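Local coordinates for folylpolyglutamate synthase (FolC) (Helicobacter pylori, PDB 6K8C), which probably adds glutamate to dihydropteroate and to reduced folates in ATP-dependent ligase reactions, giving dihydrofolate and folylpolyglutamates, at residues 91-95 against 96-100; 108-112 against 113-117; 321-324 against 325-329; 348-351 against 352-356. All coordinates share one frame; numbering follows the deposited sequence.

How the contacts relate
All four contacts are local, formed within continuous runs of chain, and they fall into two groups. Contacts 1 and 2 lie in the range of the Mur ligase middle domain, which belongs to the P-loop NTPase clan. Their centres are about 22 Å apart, and helix 100-110 leads from the hairpin of contact 1 to the helix junction of contact 2. Contacts 3 and 4 lie in the range of the glutamate ligase domain, with centres about 12 Å apart. These two touch: Phe321 CA meets Ile353 CG2 at 3.7 Å, and Leu324 CD1 meets Leu354 CD2 at 3.8 Å. Contacts 1 and 3 are about 35 Å apart between centres, on opposite sides of the chain's centre.

Contact 1. Residues 91-95 against 96-100; sequences FFLNG and SVVGE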
loop_
_atom_site.group_PDB
_atom_site.type_symbol
_atom_site.label_atom_id
_atom_site.label_comp_id
_atom_site.label_asym_id
_atom_site.label_seq_id
_atom_site.Cartn_x
_atom_site.Cartn_y
_atom_site.Cartn_z
ATOM N N PHE A 91 10.584 1.191 0.766
ATOM C CA PHE A 91 11.516 0.101 1.047
ATOM C C PHE A 91 11.609 -0.097 2.557
ATOM O O PHE A 91 12.318 0.641 3.247
ATOM C CB PHE A 91 12.888 0.389 0.436
ATOM C CG PHE A 91 12.826 0.956 -0.956
ATOM C CD1 PHE A 91 12.770 0.116 -2.059
ATOM C CD2 PHE A 91 12.839 2.331 -1.164
ATOM C CE1 PHE A 91 12.728 0.635 -3.352
ATOM C CE2 PHE A 91 12.785 2.857 -2.447
ATOM C CZ PHE A 91 12.731 2.006 -3.544
ATOM N N PHE A 92 10.881 -1.089 3.063
ATOM C CA PHE A 92 10.920 -1.480 4.469
ATOM C C PHE A 92 11.887 -2.651 4.570
ATOM O O PHE A 92 11.574 -3.758 4.123
ATOM C CB PHE A 92 9.523 -1.861 4.959
ATOM C CG PHE A 92 9.418 -2.042 6.454
ATOM C CD1 PHE A 92 9.282 -0.946 7.288
ATOM C CD2 PHE A 92 9.420 -3.310 7.014
ATOM C CE1 PHE A 92 9.166 -1.110 8.657
ATOM C CE2 PHE A 92 9.305 -3.483 8.389
ATOM C CZ PHE A 92 9.177 -2.382 9.207
ATOM N N LEU A 93 13.071 -2.404 5.124
ATOM C CA LEU A 93 14.182 -3.347 5.054
ATOM C C LEU A 93 14.601 -3.759 6.459
ATOM O O LEU A 93 15.015 -2.913 7.260
ATOM C CB LEU A 93 15.366 -2.730 4.302
ATOM C CG LEU A 93 16.690 -3.491 4.361
ATOM C CD1 LEU A 93 16.568 -4.850 3.685
ATOM C CD2 LEU A 93 17.804 -2.670 3.718
ATOM N N ASN A 94 14.498 -5.055 6.746
ATOM C CA ASN A 94 14.948 -5.635 8.011
ATOM C C ASN A 94 14.389 -4.867 9.206
ATOM O O ASN A 94 15.107 -4.501 10.138
ATOM C CB ASN A 94 16.477 -5.707 8.062
ATOM C CG ASN A 94 17.058 -6.552 6.942
ATOM O OD1 ASN A 94 16.420 -7.488 6.462
ATOM N ND2 ASN A 94 18.270 -6.216 6.510
ATOM N N GLY A 95 13.084 -4.606 9.164
ATOM C CA GLY A 95 12.375 -4.062 10.302
ATOM C C GLY A 95 12.258 -2.556 10.365
ATOM O O GLY A 95 11.661 -2.042 11.320
ATOM N N SER A 96 12.790 -1.823 9.387
ATOM C CA SER A 96 12.659 -0.375 9.406
ATOM C C SER A 96 12.745 0.176 7.986
ATOM O O SER A 96 13.234 -0.484 7.065
ATOM C CB SER A 96 13.731 0.270 10.299
ATOM O OG SER A 96 15.007 0.157 9.708
ATOM N N VAL A 97 12.227 1.395 7.821
ATOM C CA VAL A 97 12.369 2.110 6.557
ATOM C C VAL A 97 13.846 2.236 6.220
ATOM O O VAL A 97 14.675 2.502 7.097
ATOM C CB VAL A 97 11.695 3.488 6.665
ATOM C CG1 VAL A 97 12.115 4.393 5.527
ATOM C CG2 VAL A 97 10.167 3.327 6.710
ATOM N N VAL A 98 14.185 2.034 4.942
ATOM C CA VAL A 98 15.589 2.015 4.543
ATOM C C VAL A 98 16.240 3.363 4.831
ATOM O O VAL A 98 15.619 4.427 4.704
ATOM C CB VAL A 98 15.722 1.627 3.059
ATOM C CG1 VAL A 98 15.192 2.737 2.148
ATOM C CG2 VAL A 98 17.173 1.290 2.724
ATOM N N GLY A 99 17.500 3.319 5.254
ATOM C CA GLY A 99 18.234 4.543 5.489
ATOM C C GLY A 99 18.594 5.240 4.190
ATOM O O GLY A 99 18.810 4.607 3.153
ATOM N N GLU A 100 18.659 6.572 4.256
ATOM C CA GLU A 100 18.913 7.371 3.058
ATOM C C GLU A 100 20.228 6.988 2.388
ATOM O O GLU A 100 20.306 6.908 1.155
ATOM C CB GLU A 100 18.918 8.856 3.410
ATOM C CG GLU A 100 17.578 9.412 3.825
ATOM C CD GLU A 100 17.510 10.914 3.658
ATOM O OE1 GLU A 100 16.388 11.462 3.614
ATOM O OE2 GLU A 100 18.583 11.545 3.566
HETATM O O HOH W 1 16.190 -0.381 7.083
HETATM O O HOH W 2 15.202 -2.375 11.925
#
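Leu93 and Ser96 are joined by two backbone hydrogen bonds, from Leu93 N to Ser96 O at 2.7 Å and from Ser96 N to Leu93 O at 3.3 Å. The second closes a type I' turn through Asn94 and Gly95. Its donor stands above the Leu93 carbonyl plane, off the lone pair, which fits its greater length. One step outward, Val98 N bonds Phe91 O at 2.9 Å. A water bridges Leu93 O and Ser96 OG, 2.9 Å from the latter, tying the turn to the hydroxyl. Phe92 has CG anti to its backbone N (chi1 -170°). This turns the ring back over the second strand, where Ser96 N lies over one face and ring atom CE1 is 3.6 Å from Ser96 CA. Phe91 and Val98 run side by side, with Phe91 CB 3.7 Å from Val98 CG1. Leu93 CD2 meets the other methyl, Val98 CG2, at 4.1 Å. The hairpin forms one edge of the mixed sheet in the range of the Mur ligase middle domain, with strand 91-93 next to strand 76-79. Arg63 makes a cation-pi contact with Phe92, while helix 121-132 packs against Phe91 and Val98.

Contact 2. Residues 108-112 against 113-117; sequences QQLQS and HAFSS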
loop_
_atom_site.group_PDB
_atom_site.type_symbol
_atom_site.label_atom_id
_atom_site.label_comp_id
_atom_site.label_asym_id
_atom_site.label_seq_id
_atom_site.Cartn_x
_atom_site.Cartn_y
_atom_site.Cartn_z
ATOM N N GLN A 108 23.614 4.642 -6.667
ATOM C CA GLN A 108 24.922 4.927 -7.252
ATOM C C GLN A 108 25.445 3.739 -8.053
ATOM O O GLN A 108 26.093 3.920 -9.089
ATOM C CB GLN A 108 25.915 5.320 -6.160
ATOM C CG GLN A 108 25.842 6.787 -5.753
ATOM C CD GLN A 108 25.801 7.730 -6.949
ATOM O OE1 GLN A 108 26.560 7.576 -7.905
ATOM N NE2 GLN A 108 24.911 8.715 -6.895
ATOM N N GLN A 109 25.159 2.514 -7.601
ATOM C CA GLN A 109 25.579 1.337 -8.354
ATOM C C GLN A 109 24.760 1.165 -9.629
ATOM O O GLN A 109 25.289 0.725 -10.657
ATOM C CB GLN A 109 25.468 0.083 -7.485
ATOM C CG GLN A 109 26.270 0.127 -6.196
ATOM C CD GLN A 109 26.140 -1.154 -5.395
ATOM O OE1 GLN A 109 25.727 -1.137 -4.235
ATOM N NE2 GLN A 109 26.487 -2.278 -6.014
ATOM N N LEU A 110 23.466 1.497 -9.584
ATOM C CA LEU A 110 22.593 1.250 -10.728
ATOM C C LEU A 110 22.769 2.281 -11.838
ATOM O O LEU A 110 22.702 1.934 -13.024
ATOM C CB LEU A 110 21.128 1.245 -10.288
ATOM C CG LEU A 110 20.597 0.045 -9.512
ATOM C CD1 LEU A 110 19.135 0.279 -9.165
ATOM C CD2 LEU A 110 20.763 -1.215 -10.337
ATOM N N GLN A 111 22.952 3.551 -11.474
ATOM C CA GLN A 111 22.758 4.642 -12.425
ATOM C C GLN A 111 23.731 4.602 -13.599
ATOM O O GLN A 111 23.441 5.196 -14.643
ATOM C CB GLN A 111 22.869 5.987 -11.704
ATOM C CG GLN A 111 24.127 6.150 -10.865
ATOM C CD GLN A 111 25.336 6.538 -11.697
ATOM O OE1 GLN A 111 25.209 7.230 -12.707
ATOM N NE2 GLN A 111 26.513 6.085 -11.283
ATOM N N SER A 112 24.866 3.918 -13.466
ATOM C CA SER A 112 25.864 3.908 -14.529
ATOM C C SER A 112 25.526 2.954 -15.666
ATOM O O SER A 112 26.305 2.856 -16.618
ATOM C CB SER A 112 27.241 3.552 -13.959
ATOM O OG SER A 112 27.143 2.539 -12.973
ATOM N N HIS A 113 24.399 2.257 -15.605
ATOM C CA HIS A 113 24.045 1.281 -16.622
ATOM C C HIS A 113 22.911 1.800 -17.491
ATOM O O HIS A 113 22.012 2.505 -17.018
ATOM C CB HIS A 113 23.650 -0.053 -15.985
ATOM C CG HIS A 113 24.742 -0.669 -15.168
ATOM N ND1 HIS A 113 25.450 -1.774 -15.585
ATOM C CD2 HIS A 113 25.253 -0.327 -13.961
ATOM C CE1 HIS A 113 26.347 -2.091 -14.669
ATOM N NE2 HIS A 113 26.249 -1.227 -13.674
ATOM N N ALA A 114 22.962 1.430 -18.772
ATOM C CA ALA A 114 21.985 1.927 -19.735
ATOM C C ALA A 114 20.563 1.522 -19.357
ATOM O O ALA A 114 19.623 2.308 -19.536
ATOM C CB ALA A 114 22.332 1.424 -21.136
ATOM N N PHE A 115 20.378 0.303 -18.833
ATOM C CA PHE A 115 19.022 -0.137 -18.511
ATOM C C PHE A 115 18.402 0.713 -17.408
ATOM O O PHE A 115 17.174 0.827 -17.329
ATOM C CB PHE A 115 19.002 -1.627 -18.133
ATOM C CG PHE A 115 19.884 -1.991 -16.966
ATOM C CD1 PHE A 115 19.485 -1.735 -15.663
ATOM C CD2 PHE A 115 21.097 -2.628 -17.173
ATOM C CE1 PHE A 115 20.289 -2.081 -14.592
ATOM C CE2 PHE A 115 21.904 -2.984 -16.108
ATOM C CZ PHE A 115 21.501 -2.706 -14.815
ATOM N N SER A 116 19.229 1.324 -16.559
ATOM C CA SER A 116 18.698 2.195 -15.516
ATOM C C SER A 116 18.120 3.476 -16.103
ATOM O O SER A 116 17.092 3.973 -15.630
ATOM C CB SER A 116 19.787 2.512 -14.498
ATOM O OG SER A 116 20.127 1.350 -13.762
ATOM N N SER A 117 18.766 4.030 -17.131
ATOM C CA SER A 117 18.217 5.218 -17.777
ATOM C C SER A 117 16.947 4.895 -18.545
ATOM O O SER A 117 16.071 5.758 -18.681
ATOM C CB SER A 117 19.254 5.844 -18.711
ATOM O OG SER A 117 20.311 6.428 -17.975
HETATM O O HOH W 3 27.796 -0.155 -11.070
#
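A tight helix-to-helix junction brings Leu110 against His113 and Ser116, as helix 100-110 gives way to helix 114-118. The chain reverses through a type I turn from Leu110 to His113, closed by His113 N bonding Leu110 O at 3.1 Å. Ser116 OG donates to Leu110 O at 2.7 Å. The two donors approach from opposite faces of the carbonyl plane, so this one oxygen is gripped by both backbone and side chain. Ser116 has OG anti to its carbonyl carbon (chi1 -68°), which brings OG to the Leu110 carbonyl, 3.6 Å from Leu110 CB. The His113 ring has the carbonyl oxygens of Gln109 and Leu110 at its edge, with His113 CD2 3.5 Å from Gln109 O. A water donates to Gln109 O at 2.7 Å and lies in the imidazole plane, 3.2 Å from His113 NE2. Phe115 folds back so that His113 CB lies over one ring face, 3.4 Å above its plane and displaced toward the rim. Leu110 CD2 meets the ring at its edge. Helices 28-41 and 121-132 receive Leu110, and Phe42 meets the His113 ring. A type I turn thus ends at His113, N-cap of the next helix, whose first-turn Ser116 bonds back.

Contact 3. Residues 321-324 against 325-329; sequences FLVL and EILKP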
loop_
_atom_site.group_PDB
_atom_site.type_symbol
_atom_site.label_atom_id
_atom_site.label_comp_id
_atom_site.label_asym_id
_atom_site.label_seq_id
_atom_site.Cartn_x
_atom_site.Cartn_y
_atom_site.Cartn_z
ATOM N N PHE A 321 -20.409 9.448 0.350
ATOM C CA PHE A 321 -21.539 9.717 1.233
ATOM C C PHE A 321 -21.428 8.921 2.529
ATOM O O PHE A 321 -21.521 9.481 3.627
ATOM C CB PHE A 321 -22.855 9.397 0.511
ATOM C CG PHE A 321 -24.059 9.462 1.398
ATOM C CD1 PHE A 321 -24.696 10.670 1.632
ATOM C CD2 PHE A 321 -24.557 8.316 2.003
ATOM C CE1 PHE A 321 -25.805 10.738 2.448
ATOM C CE2 PHE A 321 -25.664 8.380 2.827
ATOM C CZ PHE A 321 -26.288 9.590 3.051
ATOM N N LEU A 322 -21.231 7.607 2.418
ATOM C CA LEU A 322 -21.192 6.763 3.607
ATOM C C LEU A 322 -20.010 7.120 4.501
ATOM O O LEU A 322 -20.145 7.176 5.730
ATOM C CB LEU A 322 -21.131 5.293 3.195
ATOM C CG LEU A 322 -21.136 4.266 4.327
ATOM C CD1 LEU A 322 -22.263 4.563 5.302
ATOM C CD2 LEU A 322 -21.251 2.854 3.765
ATOM N N VAL A 323 -18.847 7.373 3.902
ATOM C CA VAL A 323 -17.658 7.695 4.687
ATOM C C VAL A 323 -17.876 8.979 5.478
ATOM O O VAL A 323 -17.585 9.048 6.679
ATOM C CB VAL A 323 -16.430 7.786 3.766
ATOM C CG1 VAL A 323 -15.347 8.646 4.390
ATOM C CG2 VAL A 323 -15.918 6.385 3.450
ATOM N N LEU A 324 -18.419 10.010 4.824
ATOM C CA LEU A 324 -18.683 11.267 5.515
ATOM C C LEU A 324 -19.795 11.117 6.546
ATOM O O LEU A 324 -19.769 11.775 7.594
ATOM C CB LEU A 324 -19.031 12.355 4.499
ATOM C CG LEU A 324 -17.880 12.705 3.547
ATOM C CD1 LEU A 324 -18.382 13.471 2.336
ATOM C CD2 LEU A 324 -16.813 13.499 4.286
ATOM N N GLU A 325 -20.792 10.271 6.265
ATOM C CA GLU A 325 -21.833 10.016 7.256
ATOM C C GLU A 325 -21.255 9.352 8.500
ATOM O O GLU A 325 -21.648 9.676 9.629
ATOM C CB GLU A 325 -22.938 9.152 6.648
ATOM C CG GLU A 325 -24.129 8.956 7.565
ATOM C CD GLU A 325 -25.142 7.974 7.005
ATOM O OE1 GLU A 325 -24.782 6.796 6.783
ATOM O OE2 GLU A 325 -26.300 8.386 6.782
ATOM N N ILE A 326 -20.314 8.428 8.314
ATOM C CA ILE A 326 -19.670 7.774 9.452
ATOM C C ILE A 326 -18.862 8.780 10.267
ATOM O O ILE A 326 -18.871 8.753 11.505
ATOM C CB ILE A 326 -18.800 6.602 8.958
ATOM C CG1 ILE A 326 -19.691 5.426 8.535
ATOM C CG2 ILE A 326 -17.791 6.177 10.023
ATOM C CD1 ILE A 326 -19.026 4.483 7.551
ATOM N N LEU A 327 -18.165 9.696 9.589
ATOM C CA LEU A 327 -17.304 10.637 10.294
ATOM C C LEU A 327 -18.077 11.802 10.895
ATOM O O LEU A 327 -17.615 12.394 11.876
ATOM C CB LEU A 327 -16.219 11.173 9.354
ATOM C CG LEU A 327 -15.151 10.148 8.963
ATOM C CD1 LEU A 327 -14.348 10.619 7.757
ATOM C CD2 LEU A 327 -14.245 9.889 10.155
ATOM N N LYS A 328 -19.242 12.136 10.338
ATOM C CA LYS A 328 -19.977 13.323 10.776
ATOM C C LYS A 328 -20.113 13.476 12.290
ATOM O O LYS A 328 -19.972 14.611 12.776
ATOM C CB LYS A 328 -21.374 13.340 10.132
ATOM C CG LYS A 328 -22.176 14.573 10.521
ATOM C CD LYS A 328 -23.562 14.586 9.905
ATOM C CE LYS A 328 -24.353 15.775 10.429
ATOM N NZ LYS A 328 -25.761 15.731 9.955
ATOM N N PRO A 329 -20.380 12.427 13.081
ATOM C CA PRO A 329 -20.534 12.638 14.532
ATOM C C PRO A 329 -19.331 13.271 15.219
ATOM O O PRO A 329 -19.492 13.811 16.318
ATOM C CB PRO A 329 -20.800 11.224 15.063
ATOM C CG PRO A 329 -21.473 10.541 13.937
ATOM C CD PRO A 329 -20.791 11.064 12.696
#
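Phe321 and Glu325, one helical turn apart, set a ring obliquely against a carboxylate, with the two planes 58° apart. Glu325 OE2 comes 3.9 Å from Phe321 CZ. The other carboxylate oxygen, Glu325 OE1, lies 3.7 Å from Leu322 CD1, so the acid group reaches back toward both residues, one oxygen near each. Glu325 can do this because its chain is extended and starts out trans to its own N (chi1 -174°). Leu322 also slants across Ile326, and Leu322 CG is 3.9 Å from Ile326 CD1. Ile326 CG1 sits 3.3 Å from Leu322 O, so the isoleucine lies close against the carbonyl that its own N-H bonds. Val323 and Leu327 instead run side by side in the same direction, with Val323 CG1 4.0 Å from Leu327 CD1. Both rest on Tyr376 of strand 373-376. Beneath these side chains, N-H groups of residues 325 to 328 bond the carbonyls four residues earlier, starting with Glu325 N to Phe321 O at 2.8 Å. The last bond, Lys328 N to Leu324 O, is the most bent of the four, at 134°. This helix crosses from strand 308-312 to strand 331-336 in a beta-alpha-beta unit, and Leu324 packs on helix 347-357. The four backbone bonds hold the turn, the aliphatic pairs add contact along it, and the exposed Glu325 carboxylate meets carbon here, so it is probably charged and solvated.

Contact 4. Residues 348-351 against 352-356; sequences EKLK and GILET
Leu350 and Leu354 share both kinds of contact along this helix, a backbone bond and a meeting of side chains. The backbone set is regular. Leu354 N bonds Leu350 O at 3.1 Å and is nearly straight, at 166°. Ile353 N to Lys349 O and Glu355 N to Lys351 O continue the pattern. Gly352 N divides its bonding: it reaches Glu348 O at 3.1 Å and makes a weak second bond, at 122°, to Lys349 O. Helix 347-357 is the crossover of a beta-alpha-beta unit, running between strands 331-336 and 361-363. Apolar contact follows the side of the helix that meets the sheet. Leu350 CG is 4.0 Å from Leu354 CD1, and the two side chains are set at a slant. With chi1 at 177°, Leu350 swings its CG away from its N, which directs its branch along the helix to that methyl. Both leucines pack on Ile336 and on Leu324 of helix 320-327. Charged groups lie on another side. Lys351 NZ and Glu348 OE2 form a long salt bridge at 3.6 Å. Glu355 lays its chain over the carbonyl of the turn before, with CG 3.4 Å from Lys351 O. Its OE2 is hydrogen-bonded to the hydroxyl of Tyr361, on strand 361-363.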
loop_
_atom_site.group_PDB
_atom_site.type_symbol
_atom_site.label_atom_id
_atom_site.label_comp_id
_atom_site.label_asym_id
_atom_site.label_seq_id
_atom_site.Cartn_x
_atom_site.Cartn_y
_atom_site.Cartn_z
ATOM N N GLU A 348 -18.783 20.165 -7.310
ATOM C CA GLU A 348 -20.176 20.468 -6.992
ATOM C C GLU A 348 -20.934 19.230 -6.532
ATOM O O GLU A 348 -21.864 19.341 -5.723
ATOM C CB GLU A 348 -20.867 21.101 -8.201
ATOM C CG GLU A 348 -20.380 22.506 -8.517
ATOM C CD GLU A 348 -20.628 23.476 -7.378
ATOM O OE1 GLU A 348 -21.759 23.487 -6.844
ATOM O OE2 GLU A 348 -19.693 24.224 -7.015
ATOM N N LYS A 349 -20.562 18.049 -7.031
ATOM C CA LYS A 349 -21.170 16.818 -6.539
ATOM C C LYS A 349 -20.820 16.591 -5.073
ATOM O O LYS A 349 -21.687 16.250 -4.258
ATOM C CB LYS A 349 -20.722 15.635 -7.396
ATOM C CG LYS A 349 -21.296 14.298 -6.965
ATOM C CD LYS A 349 -20.735 13.158 -7.801
ATOM C CE LYS A 349 -21.058 11.807 -7.181
ATOM N NZ LYS A 349 -21.247 10.752 -8.214
ATOM N N LEU A 350 -19.546 16.783 -4.717
ATOM C CA LEU A 350 -19.130 16.648 -3.325
ATOM C C LEU A 350 -19.855 17.650 -2.436
ATOM O O LEU A 350 -20.280 17.312 -1.323
ATOM C CB LEU A 350 -17.615 16.831 -3.215
ATOM C CG LEU A 350 -17.017 16.779 -1.809
ATOM C CD1 LEU A 350 -17.437 15.499 -1.091
ATOM C CD2 LEU A 350 -15.498 16.900 -1.865
ATOM N N LYS A 351 -20.011 18.889 -2.913
ATOM C CA LYS A 351 -20.747 19.888 -2.145
ATOM C C LYS A 351 -22.180 19.446 -1.882
ATOM O O LYS A 351 -22.740 19.753 -0.822
ATOM C CB LYS A 351 -20.741 21.230 -2.877
ATOM C CG LYS A 351 -19.459 22.042 -2.725
ATOM C CD LYS A 351 -19.614 23.410 -3.386
ATOM C CE LYS A 351 -18.425 24.319 -3.101
ATOM N NZ LYS A 351 -18.477 25.577 -3.903
ATOM N N GLY A 352 -22.789 18.730 -2.829
ATOM C CA GLY A 352 -24.155 18.275 -2.637
ATOM C C GLY A 352 -24.269 17.162 -1.617
ATOM O O GLY A 352 -25.265 17.080 -0.892
ATOM N N ILE A 353 -23.261 16.288 -1.554
ATOM C CA ILE A 353 -23.245 15.254 -0.524
ATOM C C ILE A 353 -23.131 15.888 0.853
ATOM O O ILE A 353 -23.848 15.514 1.791
ATOM C CB ILE A 353 -22.098 14.262 -0.789
ATOM C CG1 ILE A 353 -22.346 13.504 -2.094
ATOM C CG2 ILE A 353 -21.933 13.299 0.388
ATOM C CD1 ILE A 353 -21.136 12.759 -2.610
ATOM N N LEU A 354 -22.236 16.868 0.991
ATOM C CA LEU A 354 -22.060 17.535 2.274
ATOM C C LEU A 354 -23.320 18.283 2.678
ATOM O O LEU A 354 -23.657 18.352 3.865
ATOM C CB LEU A 354 -20.856 18.479 2.204
ATOM C CG LEU A 354 -19.535 17.744 1.965
ATOM C CD1 LEU A 354 -18.481 18.667 1.382
ATOM C CD2 LEU A 354 -19.040 17.116 3.264
ATOM N N GLU A 355 -24.036 18.844 1.701
ATOM C CA GLU A 355 -25.285 19.529 2.017
ATOM C C GLU A 355 -26.368 18.537 2.428
ATOM O O GLU A 355 -27.111 18.787 3.383
ATOM C CB GLU A 355 -25.732 20.379 0.826
ATOM C CG GLU A 355 -25.052 21.745 0.776
ATOM C CD GLU A 355 -25.011 22.339 -0.621
ATOM O OE1 GLU A 355 -25.884 21.996 -1.445
ATOM O OE2 GLU A 355 -24.101 23.154 -0.896
ATOM N N THR A 356 -26.463 17.400 1.735
ATOM C CA THR A 356 -27.386 16.352 2.164
ATOM C C THR A 356 -27.099 15.925 3.598
ATOM O O THR A 356 -28.024 15.681 4.382
ATOM C CB THR A 356 -27.292 15.143 1.228
ATOM O OG1 THR A 356 -27.719 15.513 -0.089
ATOM C CG2 THR A 356 -28.157 13.994 1.739
#